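Local coordinates for L-amino acid deaminase (Proteus vulgaris, PDB 5I39), which probably acts as an FAD-dependent oxidoreductase that deaminates L-amino acids, at residues F26-E31 and I204-A209; V64-G69 and C208-L213. All blocks are in the same frame, centred on the assembly; numbering follows the deposited sequence.

Contact 1: residues F26-E31 and I204-A209. With FAD (flavin-adenine dinucleotide), chain B.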
loop_
_atom_site.group_PDB
_atom_site.type_symbol
_atom_site.label_atom_id
_atom_site.label_comp_id
_atom_site.label_asym_id
_atom_site.label_seq_id
_atom_site.Cartn_x
_atom_site.Cartn_y
_atom_site.Cartn_z
ATOM N N PHE A 26 12.870 3.894 10.874
ATOM C CA PHE A 26 12.703 3.321 12.210
ATOM C C PHE A 26 11.923 4.282 13.091
ATOM O O PHE A 26 12.333 5.425 13.291
ATOM C CB PHE A 26 14.028 2.968 12.889
ATOM C CG PHE A 26 13.842 2.320 14.236
ATOM C CD1 PHE A 26 13.504 0.973 14.333
ATOM C CD2 PHE A 26 13.945 3.064 15.408
ATOM C CE1 PHE A 26 13.301 0.376 15.571
ATOM C CE2 PHE A 26 13.743 2.473 16.648
ATOM C CZ PHE A 26 13.419 1.129 16.728
ATOM N N VAL A 27 10.800 3.800 13.606
ATOM C CA VAL A 27 10.000 4.529 14.577
ATOM C C VAL A 27 9.916 3.651 15.809
ATOM O O VAL A 27 9.490 2.501 15.723
ATOM C CB VAL A 27 8.590 4.814 14.032
ATOM C CG1 VAL A 27 7.696 5.416 15.108
ATOM C CG2 VAL A 27 8.677 5.747 12.837
ATOM N N GLU A 28 10.325 4.189 16.953
ATOM C CA GLU A 28 10.311 3.414 18.185
ATOM C C GLU A 28 8.880 3.196 18.661
ATOM O O GLU A 28 8.005 4.043 18.467
ATOM C CB GLU A 28 11.144 4.095 19.277
ATOM C CG GLU A 28 11.391 3.236 20.516
ATOM C CD GLU A 28 11.971 1.863 20.201
ATOM O OE1 GLU A 28 13.208 1.754 20.070
ATOM O OE2 GLU A 28 11.186 0.890 20.081
ATOM N N GLY A 29 8.645 2.037 19.263
ATOM C CA GLY A 29 7.380 1.772 19.923
ATOM C C GLY A 29 7.192 2.648 21.150
ATOM O O GLY A 29 8.142 3.229 21.678
ATOM N N THR A 30 5.949 2.742 21.596
ATOM C CA THR A 30 5.611 3.422 22.840
ATOM C C THR A 30 6.340 2.751 24.008
ATOM O O THR A 30 6.395 1.526 24.081
ATOM C CB THR A 30 4.090 3.372 23.065
ATOM O OG1 THR A 30 3.429 3.924 21.917
ATOM C CG2 THR A 30 3.672 4.138 24.318
ATOM N N GLU A 31 6.907 3.563 24.899
ATOM C CA GLU A 31 7.633 3.061 26.068
ATOM C C GLU A 31 6.668 2.617 27.159
ATOM O O GLU A 31 5.502 3.000 27.162
ATOM C CB GLU A 31 8.557 4.143 26.634
ATOM C CG GLU A 31 9.721 4.524 25.731
ATOM C CD GLU A 31 10.549 5.677 26.278
ATOM O OE1 GLU A 31 10.593 5.867 27.514
ATOM O OE2 GLU A 31 11.159 6.404 25.468
ATOM N N ILE A 204 1.645 2.229 20.431
ATOM C CA ILE A 204 2.097 1.150 19.555
ATOM C C ILE A 204 3.198 0.378 20.263
ATOM O O ILE A 204 4.275 0.920 20.520
ATOM C CB ILE A 204 2.627 1.678 18.202
ATOM C CG1 ILE A 204 1.588 2.602 17.548
ATOM C CG2 ILE A 204 2.971 0.504 17.286
ATOM C CD1 ILE A 204 2.004 3.219 16.224
ATOM N N TYR A 205 2.931 -0.890 20.559
ATOM C CA TYR A 205 3.874 -1.733 21.295
ATOM C C TYR A 205 4.530 -2.726 20.353
ATOM O O TYR A 205 3.863 -3.578 19.767
ATOM C CB TYR A 205 3.177 -2.404 22.483
ATOM C CG TYR A 205 2.696 -1.340 23.426
ATOM C CD1 TYR A 205 3.541 -0.805 24.398
ATOM C CD2 TYR A 205 1.428 -0.787 23.285
ATOM C CE1 TYR A 205 3.120 0.220 25.228
ATOM C CE2 TYR A 205 0.998 0.243 24.103
ATOM C CZ TYR A 205 1.846 0.742 25.075
ATOM O OH TYR A 205 1.405 1.761 25.888
ATOM N N THR A 206 5.842 -2.571 20.194
ATOM C CA THR A 206 6.648 -3.409 19.316
ATOM C C THR A 206 7.209 -4.603 20.088
ATOM O O THR A 206 7.158 -4.644 21.321
ATOM C CB THR A 206 7.788 -2.593 18.692
ATOM O OG1 THR A 206 8.534 -1.946 19.726
ATOM C CG2 THR A 206 7.222 -1.542 17.760
ATOM N N GLN A 207 7.737 -5.581 19.358
ATOM C CA GLN A 207 8.179 -6.854 19.948
ATOM C C GLN A 207 7.084 -7.441 20.852
ATOM O O GLN A 207 7.353 -7.921 21.959
ATOM C CB GLN A 207 9.495 -6.676 20.721
ATOM C CG GLN A 207 10.671 -6.239 19.862
ATOM C CD GLN A 207 10.641 -4.764 19.502
ATOM O OE1 GLN A 207 10.376 -3.914 20.351
ATOM N NE2 GLN A 207 10.922 -4.449 18.242
ATOM N N CYS A 208 5.847 -7.379 20.363
ATOM C CA CYS A 208 4.657 -7.683 21.152
ATOM C C CYS A 208 3.606 -8.337 20.259
ATOM O O CYS A 208 2.726 -7.671 19.717
ATOM C CB CYS A 208 4.120 -6.400 21.792
ATOM S SG CYS A 208 2.712 -6.632 22.900
ATOM N N ALA A 209 3.725 -9.649 20.096
ATOM C CA ALA A 209 2.832 -10.412 19.236
ATOM C C ALA A 209 1.504 -10.680 19.918
ATOM O O ALA A 209 1.471 -11.097 21.076
ATOM C CB ALA A 209 3.473 -11.732 18.852
HETATM P PA FAD B . 2.313 -5.123 6.661
HETATM O O1A FAD B . 3.103 -6.384 6.294
HETATM O O2A FAD B . 3.010 -3.824 6.303
HETATM O O5B FAD B . 2.026 -5.040 8.223
HETATM C C5B FAD B . 1.427 -6.097 8.957
HETATM C C4B FAD B . 2.100 -6.082 10.317
HETATM O O4B FAD B . 1.426 -7.021 11.178
HETATM C C3B FAD B . 3.563 -6.521 10.237
HETATM O O3B FAD B . 4.410 -5.462 10.681
HETATM C C2B FAD B . 3.591 -7.771 11.130
HETATM O O2B FAD B . 4.834 -7.943 11.837
HETATM C C1B FAD B . 2.402 -7.551 12.048
HETATM N N9A FAD B . 1.822 -8.761 12.639
HETATM C C8A FAD B . 1.449 -9.853 12.001
HETATM N N7A FAD B . 0.895 -10.759 12.835
HETATM C C5A FAD B . 0.941 -10.190 14.032
HETATM C C6A FAD B . 0.540 -10.577 15.382
HETATM N N6A FAD B . -0.023 -11.782 15.607
HETATM N N1A FAD B . 0.738 -9.707 16.391
HETATM C C2A FAD B . 1.276 -8.498 16.180
HETATM N N3A FAD B . 1.691 -8.078 14.979
HETATM C C4A FAD B . 1.535 -8.875 13.914
HETATM N N1 FAD B . 0.933 -1.151 -2.755
HETATM C C2 FAD B . 0.709 -0.020 -3.431
HETATM O O2 FAD B . -0.321 0.624 -3.162
HETATM N N3 FAD B . 1.574 0.407 -4.383
HETATM C C4 FAD B . 2.681 -0.251 -4.745
HETATM O O4 FAD B . 3.435 0.198 -5.597
HETATM C C4X FAD B . 2.991 -1.517 -4.068
HETATM N N5 FAD B . 4.057 -2.298 -4.390
HETATM C C5X FAD B . 4.379 -3.341 -3.616
HETATM C C6 FAD B . 5.583 -4.027 -3.789
HETATM C C7 FAD B . 5.962 -5.074 -2.955
HETATM C C7M FAD B . 7.295 -5.764 -3.135
HETATM C C8 FAD B . 5.066 -5.493 -1.867
HETATM C C8M FAD B . 5.442 -6.599 -0.910
HETATM C C9 FAD B . 3.852 -4.823 -1.706
HETATM C C9A FAD B . 3.474 -3.774 -2.536
HETATM N N10 FAD B . 2.254 -3.105 -2.373
HETATM C C10 FAD B . 2.017 -1.900 -3.029
HETATM C "C1'" FAD B . 1.287 -3.537 -1.384
HETATM C "C2'" FAD B . 1.421 -2.865 -0.063
HETATM O "O2'" FAD B . 2.804 -2.753 0.259
HETATM C "C3'" FAD B . 0.671 -3.720 0.953
HETATM O "O3'" FAD B . -0.671 -4.030 0.493
HETATM C "C4'" FAD B . 0.542 -3.059 2.306
HETATM O "O4'" FAD B . 1.829 -2.596 2.755
HETATM C "C5'" FAD B . -0.026 -4.051 3.305
HETATM O "O5'" FAD B . -0.064 -3.379 4.565
HETATM P P FAD B . -0.395 -4.243 5.895
HETATM O O1P FAD B . -0.432 -3.272 7.037
HETATM O O2P FAD B . -1.578 -5.148 5.625
HETATM O O3P FAD B . 0.859 -5.271 5.986
HETATM O O HOH W 1 10.856 -1.349 17.934
HETATM O O HOH W 2 9.779 -0.465 22.343
HETATM O O HOH W 3 6.970 -0.668 22.335
HETATM O O HOH W 4 2.926 2.358 28.015
#

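Contact 2: residues V64-G69 and C208-L213. With FAD (flavin-adenine dinucleotide), chain B.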
loop_
_atom_site.group_PDB
_atom_site.type_symbol
_atom_site.label_atom_id
_atom_site.label_comp_id
_atom_site.label_asym_id
_atom_site.label_seq_id
_atom_site.Cartn_x
_atom_site.Cartn_y
_atom_site.Cartn_z
ATOM N N VAL A 64 -4.783 0.971 20.900
ATOM C CA VAL A 64 -3.473 0.369 21.074
ATOM C C VAL A 64 -3.214 -0.545 19.884
ATOM O O VAL A 64 -4.065 -1.360 19.533
ATOM C CB VAL A 64 -3.385 -0.431 22.393
ATOM C CG1 VAL A 64 -2.148 -1.323 22.436
ATOM C CG2 VAL A 64 -3.375 0.520 23.580
ATOM N N ILE A 65 -2.039 -0.403 19.275
ATOM C CA ILE A 65 -1.564 -1.341 18.263
ATOM C C ILE A 65 -0.527 -2.240 18.919
ATOM O O ILE A 65 0.373 -1.751 19.611
ATOM C CB ILE A 65 -0.914 -0.653 17.039
ATOM C CG1 ILE A 65 -1.866 0.376 16.417
ATOM C CG2 ILE A 65 -0.496 -1.705 16.007
ATOM C CD1 ILE A 65 -1.311 1.111 15.215
ATOM N N VAL A 66 -0.643 -3.542 18.680
ATOM C CA VAL A 66 0.404 -4.488 19.055
ATOM C C VAL A 66 1.067 -5.002 17.776
ATOM O O VAL A 66 0.387 -5.355 16.807
ATOM C CB VAL A 66 -0.109 -5.619 19.982
ATOM C CG1 VAL A 66 -0.561 -5.023 21.308
ATOM C CG2 VAL A 66 -1.224 -6.442 19.349
ATOM N N GLU A 67 2.398 -5.000 17.783
ATOM C CA GLU A 67 3.218 -5.303 16.616
ATOM C C GLU A 67 4.300 -6.289 17.046
ATOM O O GLU A 67 5.080 -6.005 17.959
ATOM C CB GLU A 67 3.832 -4.006 16.071
ATOM C CG GLU A 67 4.979 -4.171 15.079
ATOM C CD GLU A 67 4.621 -5.024 13.882
ATOM O OE1 GLU A 67 3.702 -4.632 13.131
ATOM O OE2 GLU A 67 5.272 -6.077 13.692
ATOM N N LYS A 68 4.343 -7.443 16.387
ATOM C CA LYS A 68 5.242 -8.536 16.778
ATOM C C LYS A 68 6.719 -8.202 16.540
ATOM O O LYS A 68 7.582 -8.710 17.249
ATOM C CB LYS A 68 4.856 -9.847 16.071
ATOM C CG LYS A 68 5.081 -9.866 14.567
ATOM C CD LYS A 68 4.759 -11.221 13.954
ATOM C CE LYS A 68 4.874 -11.205 12.436
ATOM N NZ LYS A 68 6.196 -10.731 11.935
ATOM N N GLY A 69 6.999 -7.375 15.536
ATOM C CA GLY A 69 8.360 -6.944 15.223
ATOM C C GLY A 69 8.489 -5.445 15.388
ATOM O O GLY A 69 8.061 -4.885 16.397
ATOM N N CYS A 208 5.847 -7.379 20.363
ATOM C CA CYS A 208 4.657 -7.683 21.152
ATOM C C CYS A 208 3.606 -8.337 20.259
ATOM O O CYS A 208 2.726 -7.671 19.717
ATOM C CB CYS A 208 4.120 -6.400 21.792
ATOM S SG CYS A 208 2.712 -6.632 22.900
ATOM N N ALA A 209 3.725 -9.649 20.096
ATOM C CA ALA A 209 2.832 -10.412 19.236
ATOM C C ALA A 209 1.504 -10.680 19.918
ATOM O O ALA A 209 1.471 -11.097 21.076
ATOM C CB ALA A 209 3.473 -11.732 18.852
ATOM N N ALA A 210 0.413 -10.443 19.196
ATOM C CA ALA A 210 -0.899 -10.911 19.613
ATOM C C ALA A 210 -0.965 -12.416 19.365
ATOM O O ALA A 210 -0.712 -12.878 18.254
ATOM C CB ALA A 210 -1.994 -10.203 18.834
ATOM N N ARG A 211 -1.290 -13.164 20.415
ATOM C CA ARG A 211 -1.399 -14.624 20.354
ATOM C C ARG A 211 -2.830 -15.112 20.165
ATOM O O ARG A 211 -3.050 -16.158 19.569
ATOM C CB ARG A 211 -0.820 -15.253 21.629
ATOM C CG ARG A 211 0.642 -14.937 21.911
ATOM C CD ARG A 211 1.528 -15.321 20.744
ATOM N NE ARG A 211 2.948 -15.360 21.090
ATOM C CZ ARG A 211 3.947 -15.351 20.207
ATOM N NH1 ARG A 211 3.706 -15.281 18.897
ATOM N NH2 ARG A 211 5.205 -15.402 20.637
ATOM N N GLY A 212 -3.804 -14.377 20.688
ATOM C CA GLY A 212 -5.193 -14.795 20.597
ATOM C C GLY A 212 -6.116 -13.842 21.318
ATOM O O GLY A 212 -5.742 -12.696 21.606
ATOM N N LEU A 213 -7.316 -14.335 21.612
ATOM C CA LEU A 213 -8.362 -13.569 22.273
ATOM C C LEU A 213 -8.889 -14.327 23.478
ATOM O O LEU A 213 -8.694 -15.539 23.610
ATOM C CB LEU A 213 -9.537 -13.332 21.320
ATOM C CG LEU A 213 -9.254 -12.705 19.961
ATOM C CD1 LEU A 213 -10.535 -12.650 19.143
ATOM C CD2 LEU A 213 -8.661 -11.316 20.124
HETATM P PA FAD B . 2.313 -5.123 6.661
HETATM O O1A FAD B . 3.103 -6.384 6.294
HETATM O O2A FAD B . 3.010 -3.824 6.303
HETATM O O5B FAD B . 2.026 -5.040 8.223
HETATM C C5B FAD B . 1.427 -6.097 8.957
HETATM C C4B FAD B . 2.100 -6.082 10.317
HETATM O O4B FAD B . 1.426 -7.021 11.178
HETATM C C3B FAD B . 3.563 -6.521 10.237
HETATM O O3B FAD B . 4.410 -5.462 10.681
HETATM C C2B FAD B . 3.591 -7.771 11.130
HETATM O O2B FAD B . 4.834 -7.943 11.837
HETATM C C1B FAD B . 2.402 -7.551 12.048
HETATM N N9A FAD B . 1.822 -8.761 12.639
HETATM C C8A FAD B . 1.449 -9.853 12.001
HETATM N N7A FAD B . 0.895 -10.759 12.835
HETATM C C5A FAD B . 0.941 -10.190 14.032
HETATM C C6A FAD B . 0.540 -10.577 15.382
HETATM N N6A FAD B . -0.023 -11.782 15.607
HETATM N N1A FAD B . 0.738 -9.707 16.391
HETATM C C2A FAD B . 1.276 -8.498 16.180
HETATM N N3A FAD B . 1.691 -8.078 14.979
HETATM C C4A FAD B . 1.535 -8.875 13.914
HETATM N N1 FAD B . 0.933 -1.151 -2.755
HETATM C C2 FAD B . 0.709 -0.020 -3.431
HETATM O O2 FAD B . -0.321 0.624 -3.162
HETATM N N3 FAD B . 1.574 0.407 -4.383
HETATM C C4 FAD B . 2.681 -0.251 -4.745
HETATM O O4 FAD B . 3.435 0.198 -5.597
HETATM C C4X FAD B . 2.991 -1.517 -4.068
HETATM N N5 FAD B . 4.057 -2.298 -4.390
HETATM C C5X FAD B . 4.379 -3.341 -3.616
HETATM C C6 FAD B . 5.583 -4.027 -3.789
HETATM C C7 FAD B . 5.962 -5.074 -2.955
HETATM C C7M FAD B . 7.295 -5.764 -3.135
HETATM C C8 FAD B . 5.066 -5.493 -1.867
HETATM C C8M FAD B . 5.442 -6.599 -0.910
HETATM C C9 FAD B . 3.852 -4.823 -1.706
HETATM C C9A FAD B . 3.474 -3.774 -2.536
HETATM N N10 FAD B . 2.254 -3.105 -2.373
HETATM C C10 FAD B . 2.017 -1.900 -3.029
HETATM C "C1'" FAD B . 1.287 -3.537 -1.384
HETATM C "C2'" FAD B . 1.421 -2.865 -0.063
HETATM O "O2'" FAD B . 2.804 -2.753 0.259
HETATM C "C3'" FAD B . 0.671 -3.720 0.953
HETATM O "O3'" FAD B . -0.671 -4.030 0.493
HETATM C "C4'" FAD B . 0.542 -3.059 2.306
HETATM O "O4'" FAD B . 1.829 -2.596 2.755
HETATM C "C5'" FAD B . -0.026 -4.051 3.305
HETATM O "O5'" FAD B . -0.064 -3.379 4.565
HETATM P P FAD B . -0.395 -4.243 5.895
HETATM O O1P FAD B . -0.432 -3.272 7.037
HETATM O O2P FAD B . -1.578 -5.148 5.625
HETATM O O3P FAD B . 0.859 -5.271 5.986
#

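Contact 1: residues F26-E31 and I204-A209
T30 and I204 grip each other through two hydrogen bonds, one from each backbone. The amide of T30 donates to I204 O at 2.7 Å, and I204 N donates to T30 OG1 at 2.9 Å with an N-H...O angle of 163°. Followed outward, the T30 side chain spends every atom on the strand. CB lies over one face of the Y205 ring, offset toward the rim, a CH-pi contact 4.3 Å from the centroid. From CB, OG1 sits beside the backbone N (chi1 -55°), which brings it to the I204 amide, while CG2 reaches the phenol end of the ring, 3.6 Å from Y205 OH. Threonine suits this place because one branch replaces a backbone acceptor and the other packs on an aromatic ring. Just before it, G29 brings its CA to 3.3 Å from I204 O and close to T206 OG1, with no side chain between them. E28 bends back at chi2, and its OE2 accepts the amide of G29. Two waters bridge that oxygen to T206 OG1, whose own proton goes to Q207 OE1 at 2.8 Å. A third water joins T30 O to T206 N, and a fourth lies in the plane of the Y205 ring at its edge, taking the phenol proton and donating to E31 O. The irregular 26-31 loop runs beside 203-205, one of the two outermost strands of the six-stranded sheet and paired with strand 63-66, while V27 and I204 touch helix 189-199 and K198 bonds to E28 O.

Contact 2: residues V64-G69 and C208-L213
V66 meets both C208 and A210 as strand 63-66 ends. Its CB lies 3.5 Å from C208 O, and the two methyls of this branched apolar residue divide the contact, CG1 packing on C208 SG and CG2 touching A210 CB at 3.9 Å. At E67 the backbone makes the hydrogen bond across the contact: C208 N donates to E67 O at 2.9 Å from above the carbonyl plane. The E67 side chain points away from C208-L213, and its carboxylate takes both ribose hydroxyls of FAD, O3B on OE1 and O2B on OE2, each at 2.7 Å. The amides of A45 and G69 also bond to this carboxylate, probably helping fix its orientation. K68 lays CB against A209 CB at 3.6 Å; its CG, near C4A, and CE, near C8A, each come 3.3 Å from O2B, and the bend at chi4 (55°) places NZ to donate to O2B at 3.1 Å. A210 N donates to FAD N1A and A210 O accepts from N6A at 2.9 Å, reading the adenine edge by backbone alone, where a small side chain fits. An acidic residue just past the second strand, holding the ribose diol, is the hallmark of the Rossmann-type dinucleotide-binding fold.

From the N terminus, the chain passes through 26-31, enters the sheet at strand 40-43 and reaches 64-69 before making its long excursion to 204-213. Contact 1 closes a loop of 172 intervening residues and contact 2 one of 138; the second starts inside the first but ends beyond it, so the two closures overlap and cross in sequence, although the contacts share C208 and A209. Strand 203-205 runs between the N-terminal loop and strand 63-66, pairing with the latter through Y205, whose N and O probably bond to I65 O and E67 N. Together the contacts join the N-terminal loop, the edge of the six-stranded sheet and the start of the three-stranded sheet beside the adenosine end of FAD.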